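Local coordinates for peptidoglycan-N-acetylglucosamine deacetylase BC_1960 (Bacillus cereus, PDB 5O6Y), which removes acetyl groups from N-acetylglucosamine residues of peptidoglycan, using zinc, and also acts on soluble chitin substrates and N-acetylchitooligomers, at residues Ala11-Gly16 with Asn135-Gln140; Gly167-Gln172 with Val202-Met207; Phe27-Asp32 with His173-Gly178. All blocks are in the same frame, centred on the assembly; numbering follows the deposited sequence.

Contact 1 of 3, residues Ala11-Gly16 with Asn135-Gln140; sequences AYAFSG and NFMIVQ. With NA (sodium ion), chain P; NA (sodium ion), chain O; PE3 (3,6,9,12,15,18,21,24,27,30,33,36,39-tridecaoxahentetracontane-1,41-diol), chain I.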
loop_
_atom_site.group_PDB
_atom_site.type_symbol
_atom_site.label_atom_id
_atom_site.label_comp_id
_atom_site.label_asym_id
_atom_site.label_seq_id
_atom_site.Cartn_x
_atom_site.Cartn_y
_atom_site.Cartn_z
ATOM N N ALA A 11 -11.909 -11.596 2.213
ATOM C CA ALA A 11 -11.647 -10.157 2.177
ATOM C C ALA A 11 -10.373 -9.951 1.369
ATOM O O ALA A 11 -9.260 -9.995 1.894
ATOM C CB ALA A 11 -11.525 -9.590 3.585
ATOM N N TYR A 12 -10.545 -9.716 0.070
ATOM C CA TYR A 12 -9.440 -9.758 -0.878
ATOM C C TYR A 12 -9.882 -9.049 -2.149
ATOM O O TYR A 12 -10.957 -9.349 -2.678
ATOM C CB TYR A 12 -9.048 -11.216 -1.157
ATOM C CG TYR A 12 -7.874 -11.426 -2.086
ATOM C CD1 TYR A 12 -6.572 -11.228 -1.650
ATOM C CD2 TYR A 12 -8.068 -11.868 -3.388
ATOM C CE1 TYR A 12 -5.496 -11.436 -2.491
ATOM C CE2 TYR A 12 -6.999 -12.080 -4.237
ATOM C CZ TYR A 12 -5.716 -11.863 -3.784
ATOM O OH TYR A 12 -4.652 -12.074 -4.631
ATOM N N ALA A 13 -9.071 -8.109 -2.631
ATOM C CA ALA A 13 -9.469 -7.318 -3.787
ATOM C C ALA A 13 -8.238 -6.756 -4.484
ATOM O O ALA A 13 -7.177 -6.585 -3.878
ATOM C CB ALA A 13 -10.416 -6.181 -3.386
ATOM N N PHE A 14 -8.407 -6.464 -5.776
ATOM C CA PHE A 14 -7.375 -5.829 -6.583
ATOM C C PHE A 14 -7.655 -4.366 -6.890
ATOM O O PHE A 14 -6.707 -3.615 -7.143
ATOM C CB PHE A 14 -7.196 -6.579 -7.913
ATOM C CG PHE A 14 -6.703 -7.987 -7.753
ATOM C CD1 PHE A 14 -7.593 -9.027 -7.547
ATOM C CD2 PHE A 14 -5.350 -8.270 -7.809
ATOM C CE1 PHE A 14 -7.142 -10.324 -7.397
ATOM C CE2 PHE A 14 -4.895 -9.565 -7.661
ATOM C CZ PHE A 14 -5.789 -10.593 -7.455
ATOM N N SER A 15 -8.917 -3.946 -6.878
ATOM C CA SER A 15 -9.286 -2.578 -7.214
ATOM C C SER A 15 -10.586 -2.243 -6.495
ATOM O O SER A 15 -11.186 -3.090 -5.829
ATOM C CB SER A 15 -9.406 -2.399 -8.732
ATOM O OG SER A 15 -10.243 -3.389 -9.304
ATOM N N GLY A 16 -11.024 -0.994 -6.639
ATOM C CA GLY A 16 -12.183 -0.510 -5.926
ATOM C C GLY A 16 -13.427 -0.374 -6.782
ATOM O O GLY A 16 -13.491 -0.856 -7.918
ATOM N N ASN A 135 -10.409 -10.490 10.794
ATOM C CA ASN A 135 -10.915 -9.158 10.463
ATOM C C ASN A 135 -9.865 -8.293 9.768
ATOM O O ASN A 135 -9.859 -7.069 9.919
ATOM C CB ASN A 135 -11.464 -8.440 11.702
ATOM C CG ASN A 135 -12.468 -7.359 11.356
ATOM O OD1 ASN A 135 -13.020 -7.340 10.255
ATOM N ND2 ASN A 135 -12.711 -6.453 12.296
ATOM N N PHE A 136 -8.971 -8.916 9.006
ATOM C CA PHE A 136 -8.059 -8.185 8.130
ATOM C C PHE A 136 -8.702 -7.975 6.764
ATOM O O PHE A 136 -9.812 -8.442 6.514
ATOM C CB PHE A 136 -6.735 -8.932 7.957
ATOM C CG PHE A 136 -5.796 -8.806 9.123
ATOM C CD1 PHE A 136 -5.604 -9.870 9.992
ATOM C CD2 PHE A 136 -5.086 -7.637 9.336
ATOM C CE1 PHE A 136 -4.731 -9.764 11.058
ATOM C CE2 PHE A 136 -4.209 -7.527 10.401
ATOM C CZ PHE A 136 -4.031 -8.593 11.262
ATOM N N MET A 137 -8.020 -7.234 5.898
ATOM C CA MET A 137 -8.416 -7.182 4.499
ATOM C C MET A 137 -7.162 -7.045 3.656
ATOM O O MET A 137 -6.364 -6.129 3.867
ATOM C CB MET A 137 -9.386 -6.033 4.208
ATOM C CG MET A 137 -9.774 -5.967 2.735
ATOM S SD MET A 137 -11.215 -4.958 2.350
ATOM C CE MET A 137 -11.330 -5.234 0.586
ATOM N N ILE A 138 -6.992 -7.962 2.719
ATOM C CA ILE A 138 -5.839 -7.954 1.827
ATOM C C ILE A 138 -6.197 -7.219 0.547
ATOM O O ILE A 138 -7.211 -7.509 -0.085
ATOM C CB ILE A 138 -5.333 -9.380 1.513
ATOM C CG1 ILE A 138 -4.609 -9.986 2.718
ATOM C CG2 ILE A 138 -4.392 -9.360 0.318
ATOM C CD1 ILE A 138 -5.523 -10.610 3.738
ATOM N N VAL A 139 -5.360 -6.257 0.168
ATOM C CA VAL A 139 -5.555 -5.477 -1.046
ATOM C C VAL A 139 -4.276 -5.548 -1.862
ATOM O O VAL A 139 -3.206 -5.158 -1.380
ATOM C CB VAL A 139 -5.923 -4.016 -0.743
ATOM C CG1 VAL A 139 -5.875 -3.187 -2.017
ATOM C CG2 VAL A 139 -7.302 -3.942 -0.108
ATOM N N GLN A 140 -4.383 -6.050 -3.091
ATOM C CA GLN A 140 -3.250 -6.066 -4.007
ATOM C C GLN A 140 -3.174 -4.744 -4.761
ATOM O O GLN A 140 -3.122 -3.677 -4.142
ATOM C CB GLN A 140 -3.360 -7.241 -4.981
ATOM C CG GLN A 140 -3.530 -8.601 -4.316
ATOM C CD GLN A 140 -2.221 -9.195 -3.824
ATOM O OE1 GLN A 140 -1.250 -8.479 -3.578
ATOM N NE2 GLN A 140 -2.189 -10.515 -3.685
HETATM NA NA NA P . -12.312 -1.872 -9.965
HETATM NA NA NA O . -10.428 -6.020 -9.424
HETATM O O25 PE3 I . -0.787 -8.079 -10.320
HETATM C C24 PE3 I . -1.613 -7.665 -9.268
HETATM C C23 PE3 I . -1.669 -8.783 -8.230
HETATM O O22 PE3 I . -0.517 -9.566 -8.361
HETATM O O HOH W 1 -10.665 -7.144 -7.018
HETATM O O HOH W 2 -10.547 -0.418 -11.713
#
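Gln140 reaches past Phe14 to Tyr12, and its side chain is the one to follow. CB starts beside the Phe14 ring, 3.6 Å from Phe14 CD2. The chain then bends (chi2 -81°), and CG touches both aromatic side chains, 3.7 Å from Phe14 CE2 and equally near Tyr12 OH. At the tip, NE2 donates to Tyr12 OH over 3.1 Å, nearly straight at 171°, and the hydroxyl oxygen lies in the amide plane. Ring and amide of this pair stand almost square to each other, 79° apart. The same nitrogen also donates to Gly121 O, which probably fixes the orientation of the amide.

Ile138 joins Gln140 at the Tyr12 ring edge, with CG2 3.5 Å from Tyr12 CD1. On the other side of the sheet, Met137 stretches its extended chain past Ala11 CB, and its CE ends 4.2 Å from Ala13 CB. Between these layers the backbones run as parallel strands: Ala11 O accepts from Ile138 N, Ala13 N donates to Ile138 O, and Ala13 O takes Gln140 N at 3.0 Å. Helix 125-133 packs Leu128 against Tyr12 and Ile138. Beyond the ladder Ser15 OG binds two sodium ions. The chemistry implies an edge strand joined to strand 137-139 by hydrogen bonds between peptide groups, to which the Gln140 amide and Tyr12 phenol add a side-chain link.

Contact 2 of 3, residues Gly167-Gln172 with Val202-Met207; sequences GSVILQ and VTLPSM. With NA (sodium ion), chain N.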
loop_
_atom_site.group_PDB
_atom_site.type_symbol
_atom_site.label_atom_id
_atom_site.label_comp_id
_atom_site.label_asym_id
_atom_site.label_seq_id
_atom_site.Cartn_x
_atom_site.Cartn_y
_atom_site.Cartn_z
ATOM N N GLY A 167 -11.523 3.311 -9.482
ATOM C CA GLY A 167 -11.248 2.202 -8.597
ATOM C C GLY A 167 -9.839 1.653 -8.662
ATOM O O GLY A 167 -9.546 0.671 -7.970
ATOM N N SER A 168 -8.957 2.254 -9.458
ATOM C CA SER A 168 -7.600 1.744 -9.592
ATOM C C SER A 168 -6.828 1.880 -8.285
ATOM O O SER A 168 -6.937 2.888 -7.579
ATOM C CB SER A 168 -6.859 2.481 -10.708
ATOM O OG SER A 168 -7.412 2.185 -11.977
ATOM N N VAL A 169 -6.046 0.853 -7.963
ATOM C CA VAL A 169 -5.136 0.864 -6.824
ATOM C C VAL A 169 -3.721 0.817 -7.386
ATOM O O VAL A 169 -3.317 -0.184 -7.991
ATOM C CB VAL A 169 -5.397 -0.308 -5.869
ATOM C CG1 VAL A 169 -4.393 -0.290 -4.725
ATOM C CG2 VAL A 169 -6.822 -0.252 -5.336
ATOM N N ILE A 170 -2.964 1.894 -7.192
ATOM C CA ILE A 170 -1.662 2.073 -7.828
ATOM C C ILE A 170 -0.571 1.680 -6.845
ATOM O O ILE A 170 -0.667 1.968 -5.647
ATOM C CB ILE A 170 -1.483 3.527 -8.306
ATOM C CG1 ILE A 170 -2.732 3.988 -9.061
ATOM C CG2 ILE A 170 -0.253 3.650 -9.184
ATOM C CD1 ILE A 170 -2.768 5.470 -9.361
ATOM N N LEU A 171 0.471 1.024 -7.346
ATOM C CA LEU A 171 1.545 0.511 -6.507
ATOM C C LEU A 171 2.816 1.312 -6.760
ATOM O O LEU A 171 3.281 1.407 -7.900
ATOM C CB LEU A 171 1.775 -0.976 -6.773
ATOM C CG LEU A 171 3.060 -1.620 -6.247
ATOM C CD1 LEU A 171 3.266 -1.364 -4.763
ATOM C CD2 LEU A 171 3.029 -3.104 -6.531
ATOM N N GLN A 172 3.366 1.893 -5.699
ATOM C CA GLN A 172 4.685 2.507 -5.740
ATOM C C GLN A 172 5.482 2.040 -4.529
ATOM O O GLN A 172 4.956 1.388 -3.623
ATOM C CB GLN A 172 4.597 4.037 -5.791
ATOM C CG GLN A 172 4.308 4.583 -7.181
ATOM C CD GLN A 172 4.130 6.091 -7.194
ATOM O OE1 GLN A 172 3.272 6.630 -6.494
ATOM N NE2 GLN A 172 4.939 6.779 -7.993
ATOM N N VAL A 202 -8.217 8.782 -2.723
ATOM C CA VAL A 202 -8.746 8.340 -1.441
ATOM C C VAL A 202 -7.795 7.304 -0.854
ATOM O O VAL A 202 -6.887 6.808 -1.520
ATOM C CB VAL A 202 -10.168 7.754 -1.563
ATOM C CG1 VAL A 202 -11.112 8.762 -2.202
ATOM C CG2 VAL A 202 -10.139 6.463 -2.362
ATOM N N THR A 203 -8.016 6.985 0.416
ATOM C CA THR A 203 -7.288 5.909 1.067
ATOM C C THR A 203 -8.053 4.597 0.908
ATOM O O THR A 203 -9.217 4.569 0.502
ATOM C CB THR A 203 -7.058 6.224 2.549
ATOM O OG1 THR A 203 -8.311 6.233 3.246
ATOM C CG2 THR A 203 -6.391 7.579 2.710
ATOM N N LEU A 204 -7.378 3.493 1.225
ATOM C CA LEU A 204 -8.034 2.191 1.148
ATOM C C LEU A 204 -9.251 2.074 2.061
ATOM O O LEU A 204 -10.259 1.495 1.618
ATOM C CB LEU A 204 -7.024 1.074 1.443
ATOM C CG LEU A 204 -5.786 1.007 0.545
ATOM C CD1 LEU A 204 -5.067 -0.323 0.719
ATOM C CD2 LEU A 204 -6.152 1.239 -0.913
ATOM N N PRO A 205 -9.240 2.567 3.309
ATOM C CA PRO A 205 -10.474 2.507 4.112
ATOM C C PRO A 205 -11.664 3.175 3.447
ATOM O O PRO A 205 -12.776 2.635 3.492
ATOM C CB PRO A 205 -10.074 3.223 5.409
ATOM C CG PRO A 205 -8.625 2.977 5.524
ATOM C CD PRO A 205 -8.096 3.026 4.122
ATOM N N SER A 206 -11.463 4.338 2.827
ATOM C CA SER A 206 -12.577 5.026 2.183
ATOM C C SER A 206 -13.005 4.316 0.902
ATOM O O SER A 206 -14.198 4.267 0.587
ATOM C CB SER A 206 -12.202 6.482 1.902
ATOM O OG SER A 206 -10.855 6.592 1.474
ATOM N N MET A 207 -12.052 3.745 0.162
ATOM C CA MET A 207 -12.388 3.080 -1.095
ATOM C C MET A 207 -13.243 1.840 -0.861
ATOM O O MET A 207 -14.216 1.605 -1.589
ATOM C CB MET A 207 -11.114 2.713 -1.858
ATOM C CG MET A 207 -11.357 1.763 -3.023
ATOM S SD MET A 207 -9.889 1.430 -4.014
ATOM C CE MET A 207 -9.766 2.944 -4.966
HETATM NA NA NA N . -7.620 -0.407 -12.428
HETATM O O HOH W 3 -6.197 -1.742 -14.614
#
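Met207 brings no ring to Gly167 and Ser168; the flat groups it meets are two successive peptide units, touched at their oxygens. Its CE methyl is 3.8 Å from Gly167 O and 3.9 Å from Ser168 O, a van der Waals approach with no hydrogen bond in it. The sulfur just before the methyl turns to Val169: SD is 3.7 Å from Val169 CG2, the branch that stands beside the backbone N. Met207 gets there on an extended chain that bends only at its last torsion (chi3 -76°), which swings the methyl across to the carbonyls while the sulfur stays by the valine. The other branch, Val169 CG1, faces Leu204 CD2 at a looser 4.5 Å.

The contact thus lays one side of the short helix 204-207 over the start of strand 169-173, a member of the parallel sheet of the NodB homology domain, which in this family is a distorted (beta/alpha) barrel. Strand 22-28 lies alongside, with Ala24 also against Met207, and Phe115 packs on Leu204 and Pro205.

Thr203 sits at the N-cap of the helix. Its carbonyl oxygen is gripped twice, by Met207 N at 3.0 Å and by Ser206 OG at 2.8 Å; the hydroxyl comes from above the carbonyl plane, 36° out of it. Ser168 points away from the helix. Its OG binds a sodium ion at 2.6 Å, shared with Ser142 and a water, and also accepts from Phe165 N. Just before it, Gly167 turns the chain into the strand with a positive phi (93°), a conformation glycine adopts readily.

Contact 3 of 3, residues Phe27-Asp32 with His173-Gly178; sequences FDDGPD and HSTPGG. With 5YA (4-naphthalen-1-yl-~{N}-oxidanyl-benzamide), chain H.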
loop_
_atom_site.group_PDB
_atom_site.type_symbol
_atom_site.label_atom_id
_atom_site.label_comp_id
_atom_site.label_asym_id
_atom_site.label_seq_id
_atom_site.Cartn_x
_atom_site.Cartn_y
_atom_site.Cartn_z
ATOM N N PHE A 27 1.999 2.828 -1.198
ATOM C CA PHE A 27 3.456 2.869 -1.159
ATOM C C PHE A 27 3.963 1.746 -0.266
ATOM O O PHE A 27 3.430 1.532 0.827
ATOM C CB PHE A 27 3.957 4.230 -0.657
ATOM C CG PHE A 27 3.540 5.385 -1.531
ATOM C CD1 PHE A 27 4.329 5.789 -2.594
ATOM C CD2 PHE A 27 2.356 6.063 -1.290
ATOM C CE1 PHE A 27 3.946 6.848 -3.398
ATOM C CE2 PHE A 27 1.967 7.123 -2.093
ATOM C CZ PHE A 27 2.762 7.514 -3.147
ATOM N N ASP A 28 4.992 1.039 -0.728
ATOM C CA ASP A 28 5.456 -0.183 -0.089
ATOM C C ASP A 28 6.910 -0.068 0.350
ATOM O O ASP A 28 7.684 0.722 -0.199
ATOM C CB ASP A 28 5.311 -1.380 -1.034
ATOM C CG ASP A 28 3.899 -1.920 -1.072
ATOM O OD1 ASP A 28 3.026 -1.350 -0.391
ATOM O OD2 ASP A 28 3.659 -2.918 -1.775
ATOM N N ASP A 29 7.256 -0.873 1.357
ATOM C CA ASP A 29 8.589 -1.195 1.864
ATOM C C ASP A 29 9.110 -0.176 2.869
ATOM O O ASP A 29 10.163 -0.408 3.457
ATOM C CB ASP A 29 9.636 -1.380 0.750
ATOM C CG ASP A 29 9.285 -2.504 -0.193
ATOM O OD1 ASP A 29 8.538 -3.416 0.212
ATOM O OD2 ASP A 29 9.749 -2.478 -1.347
ATOM N N GLY A 30 8.419 0.943 3.079
ATOM C CA GLY A 30 8.858 1.926 4.029
ATOM C C GLY A 30 8.620 1.486 5.457
ATOM O O GLY A 30 8.154 0.372 5.725
ATOM N N PRO A 31 8.944 2.372 6.402
ATOM C CA PRO A 31 9.524 3.700 6.184
ATOM C C PRO A 31 11.015 3.675 5.857
ATOM O O PRO A 31 11.694 2.678 6.097
ATOM C CB PRO A 31 9.282 4.393 7.519
ATOM C CG PRO A 31 9.328 3.279 8.512
ATOM C CD PRO A 31 8.652 2.139 7.826
ATOM N N ASP A 32 11.503 4.781 5.302
ATOM C CA ASP A 32 12.915 4.964 5.002
ATOM C C ASP A 32 13.267 6.419 5.278
ATOM O O ASP A 32 12.406 7.228 5.632
ATOM C CB ASP A 32 13.235 4.567 3.557
ATOM C CG ASP A 32 12.835 5.629 2.558
ATOM O OD1 ASP A 32 13.733 6.229 1.932
ATOM O OD2 ASP A 32 11.621 5.872 2.404
ATOM N N HIS A 173 6.770 2.375 -4.513
ATOM C CA HIS A 173 7.663 1.895 -3.468
ATOM C C HIS A 173 8.395 3.049 -2.804
ATOM O O HIS A 173 8.746 4.039 -3.453
ATOM C CB HIS A 173 8.684 0.892 -4.022
ATOM C CG HIS A 173 8.073 -0.378 -4.526
ATOM N ND1 HIS A 173 7.734 -0.569 -5.849
ATOM C CD2 HIS A 173 7.735 -1.522 -3.884
ATOM C CE1 HIS A 173 7.217 -1.775 -6.000
ATOM N NE2 HIS A 173 7.206 -2.373 -4.823
ATOM N N SER A 174 8.615 2.911 -1.498
ATOM C CA SER A 174 9.525 3.775 -0.759
ATOM C C SER A 174 10.576 2.903 -0.085
ATOM O O SER A 174 10.777 2.977 1.132
ATOM C CB SER A 174 8.767 4.625 0.263
ATOM O OG SER A 174 7.942 3.820 1.086
ATOM N N THR A 175 11.244 2.070 -0.881
ATOM C CA THR A 175 12.186 1.079 -0.370
ATOM C C THR A 175 13.506 1.748 0.002
ATOM O O THR A 175 14.027 2.552 -0.778
ATOM C CB THR A 175 12.430 -0.008 -1.416
ATOM O OG1 THR A 175 11.173 -0.495 -1.905
ATOM C CG2 THR A 175 13.217 -1.167 -0.820
ATOM N N PRO A 176 14.069 1.448 1.174
ATOM C CA PRO A 176 15.369 2.030 1.544
ATOM C C PRO A 176 16.466 1.581 0.592
ATOM O O PRO A 176 16.735 0.387 0.442
ATOM C CB PRO A 176 15.601 1.500 2.965
ATOM C CG PRO A 176 14.248 1.119 3.464
ATOM C CD PRO A 176 13.488 0.648 2.264
ATOM N N GLY A 177 17.101 2.554 -0.057
ATOM C CA GLY A 177 18.201 2.273 -0.956
ATOM C C GLY A 177 17.811 1.912 -2.370
ATOM O O GLY A 177 18.664 1.428 -3.125
ATOM N N GLY A 178 16.552 2.128 -2.761
ATOM C CA GLY A 178 16.121 1.818 -4.107
ATOM C C GLY A 178 16.312 2.977 -5.071
ATOM O O GLY A 178 16.596 4.108 -4.683
HETATM C C1 5YA H . 6.434 -6.412 -11.098
HETATM C C2 5YA H . 6.536 -6.105 -9.738
HETATM C C3 5YA H . 5.950 -6.918 -8.769
HETATM C C4 5YA H . 5.216 -8.076 -9.173
HETATM C C5 5YA H . 5.111 -8.388 -10.562
HETATM C C6 5YA H . 5.732 -7.537 -11.524
HETATM C C7 5YA H . 4.591 -8.936 -8.222
HETATM C C8 5YA H . 3.891 -10.057 -8.655
HETATM O O1 5YA H . 5.192 -5.073 -2.621
HETATM C C9 5YA H . 3.789 -10.361 -10.016
HETATM C C10 5YA H . 4.387 -9.546 -10.971
HETATM C C11 5YA H . 6.076 -6.546 -7.329
HETATM C C12 5YA H . 4.977 -6.010 -6.687
HETATM C C13 5YA H . 5.048 -5.648 -5.357
HETATM N N1 5YA H . 7.395 -5.335 -2.542
HETATM C C14 5YA H . 6.225 -5.805 -4.655
HETATM C C15 5YA H . 7.340 -6.335 -5.291
HETATM C C16 5YA H . 7.266 -6.704 -6.629
HETATM C C17 5YA H . 6.242 -5.379 -3.186
HETATM O O2 5YA H . 7.413 -4.938 -1.193
HETATM O O HOH W 4 5.712 2.474 2.419
HETATM O O HOH W 5 16.227 5.345 1.174
#
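Ser174 N donates to Asp28 O at 2.7 Å, straight on at 166°, and the His173 CA-H leans on the same oxygen; Asp28 and His173 form a parallel bridge.

Among side-chain hydrogen bonds, Thr175 OG1 donates to Asp29 OD2 at 2.5 Å, OD2 accepting through its anti lone pair. The ND1 of His173 is held by Asp147.

Close approaches to the ligand make a separate group. Asp29 turns its other oxygen, OD1, to the ligand, 2.4 Å from the hydroxamate oxygen O2. Asp28 OD2 is 2.8 Å from the ligand carbonyl O1. His173 brings NE2 to 3.6 Å from ligand C17.

Water links the segments twice: one molecule bonds Gly30 N and Ser174 OG, another Asp32 OD1 and Gly177 N. Asp32 is also fixed by Thr36 and by the backbone nitrogens of Glu34 and Phe35.

Packing completes the set. Asp32 CB rests on Pro176 CG at 3.6 Å, and His173 CD2 meets Asp28 CB at 3.7 Å. A cis peptide before Pro31 turns the first loop.

The Thr-Phe-Asp-Asp-Gly-Pro run is the signature of polysaccharide deacetylases: Asp29, His79 and His83 are the zinc ligands of the enzyme, Asp29 OD1 facing the hydroxamate in this model, while Asp28 and His173 are the predicted proton acceptor and donor of the active site.

Overall arrangement
Contact 2 lies between the other two. Its centre is about 10 Å from that of contact 1, and Gly16 N probably bonds Gly167 O at 2.6 Å, joining the chain just past strand 12-13 to the residues that lead into strand 169-173. That strand then runs to contact 3, whose centre is about 18 Å from that of contact 2; Gln172 O probably accepts from Asp28 N at 2.9 Å. Contacts 1 and 3 do not touch, their nearest atoms being about 7 Å apart. The hydroxamate lies against Asp28, Asp29 and His173 of contact 3, is hydrogen-bonded by His79 and His83, touches Leu171, and comes within about 7 Å of the Gln140 side chain.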